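Local coordinates for protein putative phosphomannomutase (Thermus thermophilus, PDB 1TUO) that probably moves a phosphate group from one position of a sugar phosphate to another, as a magnesium-dependent mutase of the phosphohexose mutase family, at residues T107-P112 with G117-D122; K227-T232 with A245-G250. All blocks are in the same frame, centred on the assembly; numbering follows the deposited sequence.

How the contacts relate
Contact 1 comes first along the chain, within the first alpha/beta/alpha domain, where a loop after strand 102-106 meets strand 115-122. Contact 2 follows in the second alpha/beta/alpha domain, where the start of helix 230-236 packs on strand 244-248. Their centres are about 19 Å apart and they belong to different sheets, but their loops meet at the domain boundary: Ser109 OG is hydrogen-bonded to Asp249 OD1, 3.1 Å away. In relatives the serine loop of the first domain carries the phosphoryl group and the aspartate-rich loop of the second binds magnesium, so this meeting is consistent with an active site assembled between domains.

Contact 1: T107-P112 with G117-D122; sequences TASHNP and GVKFKD
Thr107 and Gly117 bring the two backbones to 5.3 Å between CA atoms, and one bond joins them, Thr107 N to Gly117 O at 3.0 Å, the donor nitrogen lying 39° out of the carbonyl plane. This is where the antiparallel pair formed by strands 102-106 and 115-122 opens into the T-A-S-H-N-P loop, whose sequence matches the phosphoserine loop of phosphohexose mutases. A CB on Gly117 would sit close beside Thr107 O, so glycine suits the place.

Beyond the pairing, residues 108 to 111 form a type II' beta turn closed by Asn111 N to Ala108 O at 2.9 Å. Ser109, in its second position, takes a positive phi of 48°, a conformation more often left to glycine. The amide of Asn111 folds back and ND2 adds a weak bond to the same Ala108 oxygen, which suits an asparagine here.

Thr107 uses both branches of its side chain. With chi1 at -174°, OG1 swings forward along the chain and accepts Ser109 N at 2.9 Å in an ST turn; Asp56 is its partner outside the loop. The methyl branch faces the strand instead, and CG2 lies 4.1 Å from Lys119 CD, the two side chains crossing obliquely. Threonine thus supplies a hydroxyl to shape the turn and a methyl to meet the lysine.

Lys119 runs extended beyond CG, long enough for its aliphatic part to pass Thr107 and carry the ammonium to the turn. There it approaches the carbon of the serine side chain, while Ser109 OG is engaged by Asp251 of the second domain. A lysine so placed would be expected to make the loop's surroundings more positive. Its terminal NZ stands 3.9 Å from Ser109 CB.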
ATOM      1  N   THR A 107      -5.271   2.637  11.726  1.00 15.66           N
ATOM      2  CA  THR A 107      -5.125   1.416  10.957  1.00 14.53           C
ATOM      3  C   THR A 107      -3.803   0.736  11.270  1.00 15.21           C
ATOM      4  O   THR A 107      -2.878   1.366  11.788  1.00 15.30           O
ATOM      5  CB  THR A 107      -5.170   1.711   9.429  1.00 14.83           C
ATOM      6  OG1 THR A 107      -5.175   0.481   8.697  1.00 15.32           O
ATOM      7  CG2 THR A 107      -3.947   2.520   8.999  1.00 15.26           C
ATOM      8  N   ALA A 108      -3.747  -0.559  10.974  1.00 14.50           N
ATOM      9  CA  ALA A 108      -2.543  -1.359  11.132  1.00 17.09           C
ATOM     10  C   ALA A 108      -2.362  -2.056   9.780  1.00 17.75           C
ATOM     11  O   ALA A 108      -1.717  -3.102   9.663  1.00 18.40           O
ATOM     12  CB  ALA A 108      -2.691  -2.375  12.260  1.00 18.22           C
ATOM     13  N   SER A 109      -2.985  -1.459   8.764  1.00 18.58           N
ATOM     14  CA  SER A 109      -2.872  -1.907   7.380  1.00 18.07           C
ATOM     15  C   SER A 109      -3.071  -3.401   7.117  1.00 19.64           C
ATOM     16  O   SER A 109      -4.183  -3.909   7.207  1.00 19.65           O
ATOM     17  CB  SER A 109      -1.504  -1.443   6.846  1.00 20.41           C
ATOM     18  OG  SER A 109      -1.364  -1.632   5.445  1.00 20.57           O
ATOM     19  N   HIS A 110      -1.987  -4.095   6.798  1.00 19.29           N
ATOM     20  CA  HIS A 110      -2.040  -5.523   6.475  1.00 21.99           C
ATOM     21  C   HIS A 110      -1.669  -6.445   7.635  1.00 21.02           C
ATOM     22  O   HIS A 110      -1.577  -7.658   7.457  1.00 21.94           O
ATOM     23  CB  HIS A 110      -1.091  -5.791   5.314  1.00 25.02           C
ATOM     24  CG  HIS A 110       0.337  -5.502   5.646  1.00 29.56           C
ATOM     25  ND1 HIS A 110       1.189  -6.454   6.162  1.00 31.87           N
ATOM     26  CD2 HIS A 110       1.044  -4.348   5.606  1.00 32.72           C
ATOM     27  CE1 HIS A 110       2.359  -5.900   6.425  1.00 33.68           C
ATOM     28  NE2 HIS A 110       2.297  -4.622   6.097  1.00 34.06           N
ATOM     29  N   ASN A 111      -1.459  -5.881   8.817  1.00 20.17           N
ATOM     30  CA  ASN A 111      -1.073  -6.682   9.973  1.00 21.14           C
ATOM     31  C   ASN A 111      -2.186  -7.524  10.583  1.00 19.54           C
ATOM     32  O   ASN A 111      -3.364  -7.316  10.310  1.00 18.81           O
ATOM     33  CB  ASN A 111      -0.474  -5.776  11.044  1.00 22.57           C
ATOM     34  CG  ASN A 111       0.876  -5.235  10.645  1.00 26.88           C
ATOM     35  OD1 ASN A 111       1.785  -5.997  10.305  1.00 31.72           O
ATOM     36  ND2 ASN A 111       1.024  -3.918  10.684  1.00 29.37           N
ATOM     37  N   PRO A 112      -1.812  -8.507  11.422  1.00 20.45           N
ATOM     38  CA  PRO A 112      -2.803  -9.369  12.063  1.00 20.31           C
ATOM     39  C   PRO A 112      -3.852  -8.528  12.797  1.00 19.56           C
ATOM     40  O   PRO A 112      -3.574  -7.405  13.223  1.00 19.84           O
ATOM     41  CB  PRO A 112      -1.954 -10.222  13.001  1.00 21.02           C
ATOM     42  CG  PRO A 112      -0.677 -10.384  12.213  1.00 20.36           C
ATOM     43  CD  PRO A 112      -0.442  -8.965  11.714  1.00 20.60           C
ATOM     44  N   GLY A 117      -2.991   1.062  15.034  1.00 16.96           N
ATOM     45  CA  GLY A 117      -1.951   2.062  15.099  1.00 17.60           C
ATOM     46  C   GLY A 117      -2.488   3.349  14.546  1.00 16.12           C
ATOM     47  O   GLY A 117      -3.646   3.419  14.137  1.00 16.04           O
ATOM     48  N   VAL A 118      -1.652   4.374  14.564  1.00 17.75           N
ATOM     49  CA  VAL A 118      -2.041   5.661  14.026  1.00 17.79           C
ATOM     50  C   VAL A 118      -0.993   6.036  12.990  1.00 16.79           C
ATOM     51  O   VAL A 118       0.205   6.022  13.268  1.00 18.90           O
ATOM     52  CB  VAL A 118      -2.103   6.750  15.116  1.00 18.12           C
ATOM     53  CG1 VAL A 118      -2.600   8.059  14.501  1.00 20.35           C
ATOM     54  CG2 VAL A 118      -3.037   6.313  16.246  1.00 21.10           C
ATOM     55  N   LYS A 119      -1.450   6.328  11.780  1.00 16.97           N
ATOM     56  CA  LYS A 119      -0.556   6.720  10.698  1.00 17.49           C
ATOM     57  C   LYS A 119      -0.902   8.155  10.304  1.00 15.58           C
ATOM     58  O   LYS A 119      -2.037   8.447   9.915  1.00 16.80           O
ATOM     59  CB  LYS A 119      -0.720   5.780   9.508  1.00 19.29           C
ATOM     60  CG  LYS A 119      -0.159   4.380   9.760  1.00 24.32           C
ATOM     61  CD  LYS A 119      -0.039   3.598   8.463  1.00 26.18           C
ATOM     62  CE  LYS A 119       0.726   2.305   8.658  1.00 29.75           C
ATOM     63  NZ  LYS A 119       0.860   1.563   7.374  1.00 30.44           N
ATOM     64  N   PHE A 120       0.091   9.032  10.398  1.00 15.68           N
ATOM     65  CA  PHE A 120      -0.082  10.454  10.107  1.00 15.48           C
ATOM     66  C   PHE A 120       0.247  10.826   8.667  1.00 15.76           C
ATOM     67  O   PHE A 120       1.166  10.274   8.059  1.00 15.79           O
ATOM     68  CB  PHE A 120       0.794  11.282  11.055  1.00 16.98           C
ATOM     69  CG  PHE A 120       0.425  11.130  12.505  1.00 17.17           C
ATOM     70  CD1 PHE A 120      -0.764  11.661  12.990  1.00 16.81           C
ATOM     71  CD2 PHE A 120       1.261  10.443  13.381  1.00 18.21           C
ATOM     72  CE1 PHE A 120      -1.127  11.517  14.333  1.00 18.97           C
ATOM     73  CE2 PHE A 120       0.903  10.291  14.736  1.00 19.42           C
ATOM     74  CZ  PHE A 120      -0.291  10.831  15.205  1.00 18.30           C
ATOM     75  N   LYS A 121      -0.512  11.782   8.145  1.00 16.19           N
ATOM     76  CA  LYS A 121      -0.343  12.262   6.776  1.00 16.99           C
ATOM     77  C   LYS A 121      -0.110  13.766   6.846  1.00 16.08           C
ATOM     78  O   LYS A 121      -0.681  14.433   7.706  1.00 17.93           O
ATOM     79  CB  LYS A 121      -1.621  12.021   5.968  1.00 16.62           C
ATOM     80  CG  LYS A 121      -2.224  10.622   6.104  1.00 17.44           C
ATOM     81  CD  LYS A 121      -1.233   9.548   5.684  1.00 17.61           C
ATOM     82  CE  LYS A 121      -1.868   8.161   5.743  1.00 19.11           C
ATOM     83  NZ  LYS A 121      -0.899   7.117   5.333  1.00 19.42           N
ATOM     84  N   ASP A 122       0.714  14.309   5.954  1.00 17.93           N
ATOM     85  CA  ASP A 122       0.908  15.751   5.977  1.00 18.62           C
ATOM     86  C   ASP A 122      -0.014  16.412   4.955  1.00 18.43           C
ATOM     87  O   ASP A 122      -0.825  15.741   4.314  1.00 18.94           O
ATOM     88  CB  ASP A 122       2.387  16.124   5.753  1.00 18.84           C
ATOM     89  CG  ASP A 122       2.907  15.743   4.387  1.00 18.71           C
ATOM     90  OD1 ASP A 122       4.151  15.709   4.240  1.00 22.35           O
ATOM     91  OD2 ASP A 122       2.103  15.500   3.458  1.00 20.49           O
TER

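Contact 2: K227-T232 with A245-G250; sequences KNLGVT and AVATDG
Residues 227-232 and 245-250 make a buried, apolar helix-on-sheet contact in the second alpha/beta/alpha domain. Strand 206-209, helix 230-236 and strand 244-248 form a beta-alpha-beta crossover that passes over strand 180-183, and the contact seats the start of the helix on strand 244-248. The backbones keep 8.1 Å between the CA atoms of Leu229 and Ala247, so side chains alone bridge the gap.

Leu229, at the N-cap position, has no polar side chain to cap the helix and serves the interface instead. One of its branches, CD2, ends 3.6 Å from Ala247 CB, while Val258 and Asp183 of the flanking strands also touch the leucine. Alanines suit the strand positions, since each offers a single small methyl that leaves room for the larger side chains of the helix.

One turn further, Thr232 divides its side chain between two tasks: OG1 is hydrogen-bonded to Asp183 OD1, which satisfies the buried hydroxyl, and the methyl goes to the strand. A chi1 of -59° sets CG2 anti to the backbone N, and it meets Ala245 CB methyl to methyl at 3.8 Å.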
ATOM      1  N   LYS A 227      -1.175 -17.273   1.135  1.00 24.82           N
ATOM      2  CA  LYS A 227      -1.642 -17.883   2.384  1.00 26.19           C
ATOM      3  C   LYS A 227      -2.950 -17.321   2.929  1.00 24.57           C
ATOM      4  O   LYS A 227      -3.652 -17.992   3.688  1.00 24.51           O
ATOM      5  CB  LYS A 227      -0.563 -17.812   3.471  1.00 29.03           C
ATOM      6  CG  LYS A 227      -0.167 -16.416   3.911  1.00 32.83           C
ATOM      7  CD  LYS A 227       0.592 -16.460   5.241  1.00 36.56           C
ATOM      8  CE  LYS A 227      -0.315 -16.937   6.376  1.00 39.02           C
ATOM      9  NZ  LYS A 227       0.378 -17.027   7.697  1.00 40.61           N
ATOM     10  N   ASN A 228      -3.292 -16.101   2.532  1.00 23.71           N
ATOM     11  CA  ASN A 228      -4.527 -15.485   3.001  1.00 22.39           C
ATOM     12  C   ASN A 228      -5.585 -15.386   1.907  1.00 21.39           C
ATOM     13  O   ASN A 228      -6.674 -14.855   2.134  1.00 19.11           O
ATOM     14  CB  ASN A 228      -4.231 -14.084   3.547  1.00 22.93           C
ATOM     15  CG  ASN A 228      -3.213 -14.105   4.666  1.00 21.83           C
ATOM     16  OD1 ASN A 228      -3.421 -14.754   5.694  1.00 22.59           O
ATOM     17  ND2 ASN A 228      -2.103 -13.397   4.477  1.00 19.58           N
ATOM     18  N   LEU A 229      -5.275 -15.923   0.730  1.00 21.40           N
ATOM     19  CA  LEU A 229      -6.182 -15.851  -0.407  1.00 22.03           C
ATOM     20  C   LEU A 229      -6.791 -17.177  -0.871  1.00 22.65           C
ATOM     21  O   LEU A 229      -7.284 -17.270  -1.995  1.00 22.32           O
ATOM     22  CB  LEU A 229      -5.451 -15.194  -1.584  1.00 20.40           C
ATOM     23  CG  LEU A 229      -5.050 -13.733  -1.375  1.00 20.94           C
ATOM     24  CD1 LEU A 229      -4.178 -13.268  -2.524  1.00 22.25           C
ATOM     25  CD2 LEU A 229      -6.301 -12.876  -1.256  1.00 20.27           C
ATOM     26  N   GLY A 230      -6.773 -18.188  -0.008  1.00 24.22           N
ATOM     27  CA  GLY A 230      -7.331 -19.482  -0.374  1.00 25.21           C
ATOM     28  C   GLY A 230      -8.694 -19.427  -1.046  1.00 25.96           C
ATOM     29  O   GLY A 230      -8.892 -20.005  -2.119  1.00 25.26           O
ATOM     30  N   VAL A 231      -9.640 -18.733  -0.421  1.00 26.71           N
ATOM     31  CA  VAL A 231     -10.990 -18.627  -0.968  1.00 27.76           C
ATOM     32  C   VAL A 231     -11.020 -18.011  -2.363  1.00 27.24           C
ATOM     33  O   VAL A 231     -11.773 -18.456  -3.228  1.00 27.35           O
ATOM     34  CB  VAL A 231     -11.905 -17.796  -0.041  1.00 29.92           C
ATOM     35  CG1 VAL A 231     -13.286 -17.664  -0.655  1.00 31.59           C
ATOM     36  CG2 VAL A 231     -12.001 -18.467   1.323  1.00 30.93           C
ATOM     37  N   THR A 232     -10.194 -16.994  -2.579  1.00 25.87           N
ATOM     38  CA  THR A 232     -10.136 -16.315  -3.868  1.00 25.36           C
ATOM     39  C   THR A 232      -9.426 -17.153  -4.924  1.00 25.26           C
ATOM     40  O   THR A 232      -9.820 -17.155  -6.089  1.00 24.69           O
ATOM     41  CB  THR A 232      -9.440 -14.952  -3.715  1.00 25.59           C
ATOM     42  OG1 THR A 232     -10.171 -14.171  -2.763  1.00 25.47           O
ATOM     43  CG2 THR A 232      -9.394 -14.204  -5.045  1.00 23.72           C
ATOM     44  N   ALA A 245      -9.120 -11.272 -10.289  1.00 21.55           N
ATOM     45  CA  ALA A 245      -9.498 -10.772  -8.983  1.00 19.86           C
ATOM     46  C   ALA A 245      -8.454  -9.838  -8.415  1.00 19.08           C
ATOM     47  O   ALA A 245      -7.263 -10.034  -8.628  1.00 19.27           O
ATOM     48  CB  ALA A 245      -9.706 -11.937  -8.023  1.00 20.60           C
ATOM     49  N   VAL A 246      -8.919  -8.804  -7.719  1.00 16.91           N
ATOM     50  CA  VAL A 246      -8.014  -7.897  -7.028  1.00 16.84           C
ATOM     51  C   VAL A 246      -8.375  -8.082  -5.566  1.00 18.21           C
ATOM     52  O   VAL A 246      -9.553  -8.160  -5.219  1.00 18.79           O
ATOM     53  CB  VAL A 246      -8.212  -6.409  -7.409  1.00 18.43           C
ATOM     54  CG1 VAL A 246      -7.647  -6.159  -8.793  1.00 18.55           C
ATOM     55  CG2 VAL A 246      -9.679  -6.029  -7.346  1.00 17.49           C
ATOM     56  N   ALA A 247      -7.360  -8.198  -4.719  1.00 16.76           N
ATOM     57  CA  ALA A 247      -7.586  -8.363  -3.288  1.00 17.02           C
ATOM     58  C   ALA A 247      -6.941  -7.167  -2.621  1.00 17.01           C
ATOM     59  O   ALA A 247      -5.725  -6.993  -2.697  1.00 17.52           O
ATOM     60  CB  ALA A 247      -6.935  -9.654  -2.795  1.00 18.38           C
ATOM     61  N   THR A 248      -7.750  -6.320  -2.001  1.00 17.20           N
ATOM     62  CA  THR A 248      -7.200  -5.150  -1.331  1.00 17.15           C
ATOM     63  C   THR A 248      -6.924  -5.508   0.128  1.00 16.79           C
ATOM     64  O   THR A 248      -7.665  -6.288   0.731  1.00 16.05           O
ATOM     65  CB  THR A 248      -8.170  -3.942  -1.421  1.00 17.60           C
ATOM     66  OG1 THR A 248      -9.489  -4.337  -1.018  1.00 17.15           O
ATOM     67  CG2 THR A 248      -8.220  -3.410  -2.844  1.00 17.94           C
ATOM     68  N   ASP A 249      -5.846  -4.969   0.688  1.00 15.97           N
ATOM     69  CA  ASP A 249      -5.528  -5.280   2.075  1.00 15.99           C
ATOM     70  C   ASP A 249      -6.423  -4.535   3.066  1.00 15.83           C
ATOM     71  O   ASP A 249      -7.380  -3.862   2.675  1.00 16.38           O
ATOM     72  CB  ASP A 249      -4.044  -5.017   2.379  1.00 17.26           C
ATOM     73  CG  ASP A 249      -3.708  -3.544   2.516  1.00 19.35           C
ATOM     74  OD1 ASP A 249      -2.689  -3.260   3.179  1.00 18.61           O
ATOM     75  OD2 ASP A 249      -4.429  -2.681   1.963  1.00 17.22           O
ATOM     76  N   GLY A 250      -6.098  -4.665   4.348  1.00 16.52           N
ATOM     77  CA  GLY A 250      -6.886  -4.057   5.406  1.00 15.81           C
ATOM     78  C   GLY A 250      -7.378  -2.640   5.199  1.00 15.94           C
ATOM     79  O   GLY A 250      -8.561  -2.358   5.413  1.00 17.63           O
TER